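Glyoxalase family protein (Enterococcus faecalis, PDB 2P25) belongs to the glyoxalase/bleomycin resistance protein/dioxygenase superfamily and is built from paired beta-alpha-beta-beta-beta modules, its precise role being unassigned. Local coordinates at residues E5-Q17 against Q52-A64. Sequence-based numbering, arbitrary orientation.
Sequences EIHHVAINASNYQ and QELEIFISDQFPA
Strands 6-13 and 52-58, first and last of a beta-alpha-beta-beta-beta module, run parallel side by side. Six backbone hydrogen bonds join them, from Val9 N to Glu53 O (3.2 Å) through to Ser59 N on Ala13 O (2.9 Å), beyond the end of the second strand. His8, Ala10, Asn12, Glu55 and Phe57 line one face of the sheet. There Glu55 OE1 lies over one face of the His8 imidazole, displaced toward its rim, while OE2, beyond the ring's outline, comes within 3.3 Å of His8 CE1; ring and carboxylate planes are 37° apart. With CG between its backbone N and carbonyl carbon (chi1 61°), His8 turns its ring to meet that extended glutamate. Glu55 OE1 also forms a salt bridge with Lys44, while His8 NE2 bonds Glu123 of the second subunit. Ala10 CB touches the edge of the Phe57 ring at CE2 (4.0 Å). Farther along, the Asn12 amide stacks nearly flat on Phe62, planes 11° apart, and Asn12 CB makes a CH-pi contact 3.8 Å from the centroid of the Phe62 ring. The amide itself is gripped by Arg75 and Ala71 of the second subunit. The opposite face is apolar and packs on helix 16-26: Ile11 CD1 meets Leu54 CG at 3.9 Å, Ala13 CB rests on Ile56 CG2 at 3.7 Å, and Ile58 CD1 reaches Tyr16 CD1 at the start of the helix (3.8 Å). Strand 6-13 continues the sheet into the second subunit through an antiparallel ladder. Such a 1-4-3-2 sheet, with a helix packed on one face, is characteristic of the glyoxalase-superfamily beta-alpha-beta-beta-beta module.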
ATOM      1  N   GLU A   5      -1.737   3.417  12.933  1.00 25.65           N
ATOM      2  CA  GLU A   5      -0.990   2.151  12.855  1.00 25.56           C
ATOM      3  C   GLU A   5      -1.481   1.264  11.709  1.00 24.40           C
ATOM      4  O   GLU A   5      -2.660   0.922  11.648  1.00 24.49           O
ATOM      5  CB  GLU A   5      -1.071   1.386  14.190  1.00 26.17           C
ATOM      6  CG  GLU A   5      -0.240   0.111  14.243  1.00 27.26           C
ATOM      7  CD  GLU A   5      -0.395  -0.671  15.555  1.00 29.72           C
ATOM      8  OE1 GLU A   5      -1.000  -0.144  16.528  1.00 33.03           O
ATOM      9  OE2 GLU A   5       0.098  -1.825  15.603  1.00 35.19           O
ATOM     10  N   ILE A   6      -0.566   0.893  10.818  1.00 23.68           N
ATOM     11  CA  ILE A   6      -0.865  -0.049   9.738  1.00 22.73           C
ATOM     12  C   ILE A   6      -0.874  -1.497  10.243  1.00 21.90           C
ATOM     13  O   ILE A   6       0.101  -1.956  10.877  1.00 21.74           O
ATOM     14  CB  ILE A   6       0.136   0.105   8.585  1.00 22.86           C
ATOM     15  CG1 ILE A   6       0.059   1.525   8.014  1.00 22.73           C
ATOM     16  CG2 ILE A   6      -0.136  -0.956   7.475  1.00 22.29           C
ATOM     17  CD1 ILE A   6       1.091   1.789   6.900  1.00 25.76           C
ATOM     18  N   HIS A   7      -1.977  -2.206   9.990  1.00 20.16           N
ATOM     19  CA  HIS A   7      -2.068  -3.638  10.294  1.00 19.78           C
ATOM     20  C   HIS A   7      -1.335  -4.409   9.202  1.00 19.86           C
ATOM     21  O   HIS A   7      -0.513  -5.272   9.482  1.00 20.49           O
ATOM     22  CB  HIS A   7      -3.550  -4.077  10.404  1.00 19.42           C
ATOM     23  CG  HIS A   7      -3.740  -5.521  10.769  1.00 22.06           C
ATOM     24  ND1 HIS A   7      -3.716  -6.532   9.833  1.00 23.16           N
ATOM     25  CD2 HIS A   7      -3.977  -6.123  11.965  1.00 24.38           C
ATOM     26  CE1 HIS A   7      -3.925  -7.694  10.427  1.00 24.24           C
ATOM     27  NE2 HIS A   7      -4.081  -7.474  11.725  1.00 25.34           N
ATOM     28  N   HIS A   8      -1.611  -4.066   7.953  1.00 18.55           N
ATOM     29  CA  HIS A   8      -0.933  -4.701   6.822  1.00 18.34           C
ATOM     30  C   HIS A   8      -1.185  -3.913   5.553  1.00 18.40           C
ATOM     31  O   HIS A   8      -2.070  -3.039   5.496  1.00 19.76           O
ATOM     32  CB  HIS A   8      -1.382  -6.166   6.638  1.00 18.35           C
ATOM     33  CG  HIS A   8      -2.846  -6.346   6.345  1.00 17.88           C
ATOM     34  ND1 HIS A   8      -3.366  -6.333   5.070  1.00 22.91           N
ATOM     35  CD2 HIS A   8      -3.888  -6.593   7.171  1.00 16.94           C
ATOM     36  CE1 HIS A   8      -4.673  -6.536   5.121  1.00 18.30           C
ATOM     37  NE2 HIS A   8      -5.015  -6.701   6.388  1.00 20.74           N
ATOM     38  N   VAL A   9      -0.436  -4.265   4.517  1.00 18.84           N
ATOM     39  CA  VAL A   9      -0.670  -3.789   3.174  1.00 18.40           C
ATOM     40  C   VAL A   9      -0.962  -5.063   2.362  1.00 17.78           C
ATOM     41  O   VAL A   9      -0.321  -6.081   2.592  1.00 17.81           O
ATOM     42  CB  VAL A   9       0.580  -3.081   2.648  1.00 20.42           C
ATOM     43  CG1 VAL A   9       0.481  -2.804   1.181  1.00 20.77           C
ATOM     44  CG2 VAL A   9       0.784  -1.752   3.392  1.00 21.91           C
ATOM     45  N   ALA A  10      -1.973  -5.030   1.500  1.00 16.37           N
ATOM     46  CA  ALA A  10      -2.333  -6.204   0.651  1.00 16.13           C
ATOM     47  C   ALA A  10      -1.899  -6.008  -0.797  1.00 16.51           C
ATOM     48  O   ALA A  10      -1.992  -4.904  -1.346  1.00 17.54           O
ATOM     49  CB  ALA A  10      -3.834  -6.442   0.687  1.00 17.70           C
ATOM     50  N   ILE A  11      -1.455  -7.099  -1.419  1.00 15.20           N
ATOM     51  CA  ILE A  11      -0.915  -7.081  -2.796  1.00 15.66           C
ATOM     52  C   ILE A  11      -1.577  -8.217  -3.547  1.00 15.21           C
ATOM     53  O   ILE A  11      -1.798  -9.281  -2.984  1.00 16.44           O
ATOM     54  CB  ILE A  11       0.634  -7.311  -2.766  1.00 15.44           C
ATOM     55  CG1 ILE A  11       1.330  -6.065  -2.197  1.00 16.17           C
ATOM     56  CG2 ILE A  11       1.198  -7.667  -4.175  1.00 18.06           C
ATOM     57  CD1 ILE A  11       2.776  -6.389  -1.697  1.00 18.73           C
ATOM     58  N   ASN A  12      -1.872  -7.976  -4.826  1.00 15.65           N
ATOM     59  CA  ASN A  12      -2.375  -9.018  -5.750  1.00 15.09           C
ATOM     60  C   ASN A  12      -1.206  -9.456  -6.628  1.00 15.32           C
ATOM     61  O   ASN A  12      -0.558  -8.604  -7.236  1.00 15.27           O
ATOM     62  CB  ASN A  12      -3.498  -8.465  -6.666  1.00 15.33           C
ATOM     63  CG  ASN A  12      -4.769  -8.121  -5.907  1.00 16.82           C
ATOM     64  OD1 ASN A  12      -5.002  -8.640  -4.817  1.00 16.53           O
ATOM     65  ND2 ASN A  12      -5.616  -7.244  -6.494  1.00 17.72           N
ATOM     66  N   ALA A  13      -0.941 -10.769  -6.655  1.00 14.54           N
ATOM     67  CA  ALA A  13       0.169 -11.348  -7.401  1.00 14.87           C
ATOM     68  C   ALA A  13      -0.352 -12.458  -8.302  1.00 16.01           C
ATOM     69  O   ALA A  13      -1.425 -13.048  -8.024  1.00 15.87           O
ATOM     70  CB  ALA A  13       1.228 -11.926  -6.437  1.00 15.92           C
ATOM     71  N   SER A  14       0.425 -12.786  -9.344  1.00 14.82           N
ATOM     72  CA  SER A  14      -0.081 -13.752 -10.348  1.00 15.74           C
ATOM     73  C   SER A  14       0.360 -15.194 -10.133  1.00 15.79           C
ATOM     74  O   SER A  14      -0.342 -16.128 -10.531  1.00 17.61           O
ATOM     75  CB  SER A  14       0.347 -13.349 -11.766  1.00 16.00           C
ATOM     76  OG  SER A  14       1.759 -13.418 -11.864  1.00 18.16           O
ATOM     77  N   ASN A  15       1.525 -15.389  -9.532  1.00 16.11           N
ATOM     78  CA  ASN A  15       2.144 -16.710  -9.536  1.00 17.26           C
ATOM     79  C   ASN A  15       2.722 -17.071  -8.180  1.00 17.53           C
ATOM     80  O   ASN A  15       3.487 -16.303  -7.593  1.00 16.86           O
ATOM     81  CB  ASN A  15       3.242 -16.722 -10.611  1.00 18.03           C
ATOM     82  CG  ASN A  15       3.966 -18.071 -10.714  1.00 18.87           C
ATOM     83  OD1 ASN A  15       4.932 -18.355  -9.983  1.00 18.91           O
ATOM     84  ND2 ASN A  15       3.503 -18.895 -11.633  1.00 22.54           N
ATOM     85  N   TYR A  16       2.393 -18.274  -7.704  1.00 17.07           N
ATOM     86  CA  TYR A  16       2.768 -18.668  -6.354  1.00 17.49           C
ATOM     87  C   TYR A  16       4.293 -18.799  -6.183  1.00 17.87           C
ATOM     88  O   TYR A  16       4.865 -18.219  -5.260  1.00 16.66           O
ATOM     89  CB  TYR A  16       2.089 -19.989  -5.978  1.00 18.39           C
ATOM     90  CG  TYR A  16       2.475 -20.526  -4.616  1.00 19.37           C
ATOM     91  CD1 TYR A  16       1.848 -20.054  -3.453  1.00 20.56           C
ATOM     92  CD2 TYR A  16       3.429 -21.540  -4.493  1.00 20.29           C
ATOM     93  CE1 TYR A  16       2.175 -20.585  -2.203  1.00 20.77           C
ATOM     94  CE2 TYR A  16       3.777 -22.049  -3.253  1.00 20.55           C
ATOM     95  CZ  TYR A  16       3.144 -21.576  -2.118  1.00 21.58           C
ATOM     96  OH  TYR A  16       3.466 -22.102  -0.882  1.00 22.47           O
ATOM     97  N   GLN A  17       4.953 -19.551  -7.065  1.00 17.86           N
ATOM     98  CA  GLN A  17       6.407 -19.747  -6.875  1.00 19.34           C
ATOM     99  C   GLN A  17       7.187 -18.431  -7.013  1.00 18.41           C
ATOM    100  O   GLN A  17       8.151 -18.186  -6.277  1.00 17.94           O
ATOM    101  CB  GLN A  17       6.975 -20.866  -7.771  1.00 20.74           C
ATOM    102  CG  GLN A  17       8.371 -21.370  -7.315  1.00 26.80           C
ATOM    103  CD  GLN A  17       8.487 -21.598  -5.781  1.00 31.62           C
ATOM    104  OE1 GLN A  17       7.715 -22.365  -5.169  1.00 33.27           O
ATOM    105  NE2 GLN A  17       9.453 -20.915  -5.163  1.00 32.99           N
ATOM    106  N   GLN A  52       5.926  -5.485  10.596  1.00 37.06           N
ATOM    107  CA  GLN A  52       5.282  -5.248   9.334  1.00 35.92           C
ATOM    108  C   GLN A  52       4.535  -6.514   8.876  1.00 34.49           C
ATOM    109  O   GLN A  52       5.039  -7.620   9.043  1.00 34.75           O
ATOM    110  CB  GLN A  52       6.363  -4.882   8.333  1.00 36.09           C
ATOM    111  CG  GLN A  52       5.850  -4.228   7.095  1.00 36.48           C
ATOM    112  CD  GLN A  52       6.833  -4.327   5.968  1.00 37.14           C
ATOM    113  OE1 GLN A  52       8.048  -4.285   6.188  1.00 37.55           O
ATOM    114  NE2 GLN A  52       6.324  -4.450   4.748  1.00 35.38           N
ATOM    115  N   GLU A  53       3.340  -6.352   8.314  1.00 32.62           N
ATOM    116  CA  GLU A  53       2.639  -7.495   7.724  1.00 29.91           C
ATOM    117  C   GLU A  53       2.242  -7.231   6.280  1.00 27.97           C
ATOM    118  O   GLU A  53       1.813  -6.125   5.921  1.00 25.08           O
ATOM    119  CB  GLU A  53       1.428  -7.875   8.563  1.00 30.89           C
ATOM    120  CG  GLU A  53       0.702  -9.132   8.107  1.00 33.53           C
ATOM    121  CD  GLU A  53      -0.128  -9.769   9.234  1.00 38.68           C
ATOM    122  OE1 GLU A  53       0.218  -9.588  10.426  1.00 39.97           O
ATOM    123  OE2 GLU A  53      -1.125 -10.455   8.916  1.00 41.48           O
ATOM    124  N   LEU A  54       2.411  -8.252   5.453  1.00 25.57           N
ATOM    125  CA  LEU A  54       2.098  -8.137   4.041  1.00 24.78           C
ATOM    126  C   LEU A  54       1.145  -9.265   3.701  1.00 24.19           C
ATOM    127  O   LEU A  54       1.433 -10.422   4.002  1.00 24.80           O
ATOM    128  CB  LEU A  54       3.402  -8.260   3.243  1.00 25.57           C
ATOM    129  CG  LEU A  54       3.659  -7.504   1.974  1.00 28.85           C
ATOM    130  CD1 LEU A  54       3.612  -5.983   2.225  1.00 28.09           C
ATOM    131  CD2 LEU A  54       5.013  -7.963   1.456  1.00 26.62           C
ATOM    132  N   GLU A  55      -0.008  -8.938   3.133  1.00 21.57           N
ATOM    133  CA  GLU A  55      -1.003  -9.926   2.727  1.00 21.52           C
ATOM    134  C   GLU A  55      -1.023 -10.050   1.216  1.00 21.72           C
ATOM    135  O   GLU A  55      -1.306  -9.069   0.532  1.00 21.90           O
ATOM    136  CB  GLU A  55      -2.346  -9.439   3.196  1.00 23.25           C
ATOM    137  CG  GLU A  55      -3.482 -10.357   3.078  1.00 26.79           C
ATOM    138  CD  GLU A  55      -4.598  -9.896   3.988  1.00 29.80           C
ATOM    139  OE1 GLU A  55      -4.512 -10.107   5.234  1.00 33.86           O
ATOM    140  OE2 GLU A  55      -5.537  -9.297   3.457  1.00 28.34           O
ATOM    141  N   ILE A  56      -0.762 -11.241   0.700  1.00 17.80           N
ATOM    142  CA  ILE A  56      -0.665 -11.405  -0.747  1.00 18.32           C
ATOM    143  C   ILE A  56      -1.747 -12.349  -1.219  1.00 17.83           C
ATOM    144  O   ILE A  56      -1.858 -13.472  -0.700  1.00 18.69           O
ATOM    145  CB  ILE A  56       0.722 -11.909  -1.181  1.00 17.47           C
ATOM    146  CG1 ILE A  56       1.822 -11.069  -0.505  1.00 19.94           C
ATOM    147  CG2 ILE A  56       0.822 -11.901  -2.713  1.00 18.38           C
ATOM    148  CD1 ILE A  56       3.212 -11.380  -0.951  1.00 23.74           C
ATOM    149  N   PHE A  57      -2.552 -11.894  -2.168  1.00 17.10           N
ATOM    150  CA  PHE A  57      -3.584 -12.712  -2.794  1.00 16.47           C
ATOM    151  C   PHE A  57      -3.017 -13.151  -4.140  1.00 16.51           C
ATOM    152  O   PHE A  57      -2.612 -12.312  -4.919  1.00 16.51           O
ATOM    153  CB  PHE A  57      -4.861 -11.875  -3.014  1.00 17.27           C
ATOM    154  CG  PHE A  57      -5.530 -11.472  -1.723  1.00 18.23           C
ATOM    155  CD1 PHE A  57      -6.592 -12.216  -1.207  1.00 21.82           C
ATOM    156  CD2 PHE A  57      -5.089 -10.352  -1.032  1.00 19.97           C
ATOM    157  CE1 PHE A  57      -7.197 -11.839   0.001  1.00 21.73           C
ATOM    158  CE2 PHE A  57      -5.670  -9.981   0.178  1.00 22.15           C
ATOM    159  CZ  PHE A  57      -6.733 -10.711   0.683  1.00 21.50           C
ATOM    160  N   ILE A  58      -2.965 -14.462  -4.385  1.00 15.13           N
ATOM    161  CA  ILE A  58      -2.301 -14.987  -5.567  1.00 16.34           C
ATOM    162  C   ILE A  58      -3.329 -15.657  -6.474  1.00 16.83           C
ATOM    163  O   ILE A  58      -3.999 -16.589  -6.068  1.00 18.13           O
ATOM    164  CB  ILE A  58      -1.196 -16.029  -5.186  1.00 15.60           C
ATOM    165  CG1 ILE A  58      -0.220 -15.430  -4.158  1.00 16.14           C
ATOM    166  CG2 ILE A  58      -0.415 -16.503  -6.425  1.00 17.97           C
ATOM    167  CD1 ILE A  58       0.641 -16.443  -3.468  1.00 16.69           C
ATOM    168  N   SER A  59      -3.406 -15.211  -7.717  1.00 17.68           N
ATOM    169  CA  SER A  59      -4.426 -15.712  -8.658  1.00 18.81           C
ATOM    170  C   SER A  59      -4.042 -15.362 -10.090  1.00 19.80           C
ATOM    171  O   SER A  59      -3.560 -14.265 -10.360  1.00 19.52           O
ATOM    172  CB  SER A  59      -5.795 -15.113  -8.331  1.00 19.64           C
ATOM    173  OG  SER A  59      -6.797 -15.557  -9.248  1.00 21.49           O
ATOM    174  N   ASP A  60      -4.331 -16.266 -11.017  1.00 21.48           N
ATOM    175  CA  ASP A  60      -4.120 -15.940 -12.419  1.00 23.24           C
ATOM    176  C   ASP A  60      -5.271 -15.111 -12.999  1.00 23.56           C
ATOM    177  O   ASP A  60      -5.275 -14.812 -14.184  1.00 25.01           O
ATOM    178  CB  ASP A  60      -3.859 -17.206 -13.249  1.00 24.84           C
ATOM    179  CG  ASP A  60      -5.056 -18.115 -13.311  1.00 27.00           C
ATOM    180  OD1 ASP A  60      -6.068 -17.837 -12.641  1.00 29.30           O
ATOM    181  OD2 ASP A  60      -4.983 -19.133 -14.046  1.00 34.41           O
ATOM    182  N   GLN A  61      -6.224 -14.713 -12.170  1.00 23.89           N
ATOM    183  CA  GLN A  61      -7.379 -13.955 -12.663  1.00 24.68           C
ATOM    184  C   GLN A  61      -7.129 -12.447 -12.781  1.00 23.62           C
ATOM    185  O   GLN A  61      -7.869 -11.721 -13.491  1.00 22.92           O
ATOM    186  CB  GLN A  61      -8.607 -14.243 -11.805  1.00 26.00           C
ATOM    187  CG  GLN A  61      -9.059 -15.704 -11.961  1.00 31.56           C
ATOM    188  CD  GLN A  61      -9.573 -16.007 -13.371  1.00 36.16           C
ATOM    189  OE1 GLN A  61      -8.878 -16.621 -14.193  1.00 38.24           O
ATOM    190  NE2 GLN A  61     -10.780 -15.540 -13.666  1.00 39.23           N
ATOM    191  N   PHE A  62      -6.100 -11.964 -12.094  1.00 20.98           N
ATOM    192  CA  PHE A  62      -5.844 -10.530 -12.065  1.00 19.80           C
ATOM    193  C   PHE A  62      -5.142 -10.091 -13.355  1.00 19.40           C
ATOM    194  O   PHE A  62      -4.070 -10.589 -13.662  1.00 18.88           O
ATOM    195  CB  PHE A  62      -4.920 -10.173 -10.896  1.00 20.14           C
ATOM    196  CG  PHE A  62      -5.386 -10.639  -9.544  1.00 19.45           C
ATOM    197  CD1 PHE A  62      -6.652 -10.334  -9.068  1.00 21.63           C
ATOM    198  CD2 PHE A  62      -4.510 -11.348  -8.719  1.00 18.63           C
ATOM    199  CE1 PHE A  62      -7.056 -10.751  -7.789  1.00 22.66           C
ATOM    200  CE2 PHE A  62      -4.893 -11.747  -7.431  1.00 19.84           C
ATOM    201  CZ  PHE A  62      -6.147 -11.466  -6.964  1.00 21.11           C
ATOM    202  N   PRO A  63      -5.706  -9.096 -14.073  1.00 19.56           N
ATOM    203  CA  PRO A  63      -4.998  -8.524 -15.218  1.00 19.27           C
ATOM    204  C   PRO A  63      -3.830  -7.628 -14.786  1.00 18.57           C
ATOM    205  O   PRO A  63      -3.675  -7.317 -13.593  1.00 17.52           O
ATOM    206  CB  PRO A  63      -6.083  -7.668 -15.904  1.00 20.00           C
ATOM    207  CG  PRO A  63      -6.945  -7.241 -14.776  1.00 21.07           C
ATOM    208  CD  PRO A  63      -7.015  -8.451 -13.864  1.00 20.19           C
ATOM    209  N   ALA A  64      -3.052  -7.189 -15.767  1.00 17.30           N
ATOM    210  CA  ALA A  64      -1.847  -6.400 -15.521  1.00 17.29           C
ATOM    211  C   ALA A  64      -2.134  -5.133 -14.727  1.00 16.67           C
ATOM    212  O   ALA A  64      -3.180  -4.502 -14.883  1.00 16.96           O
ATOM    213  CB  ALA A  64      -1.183  -6.026 -16.846  1.00 17.97           C
TER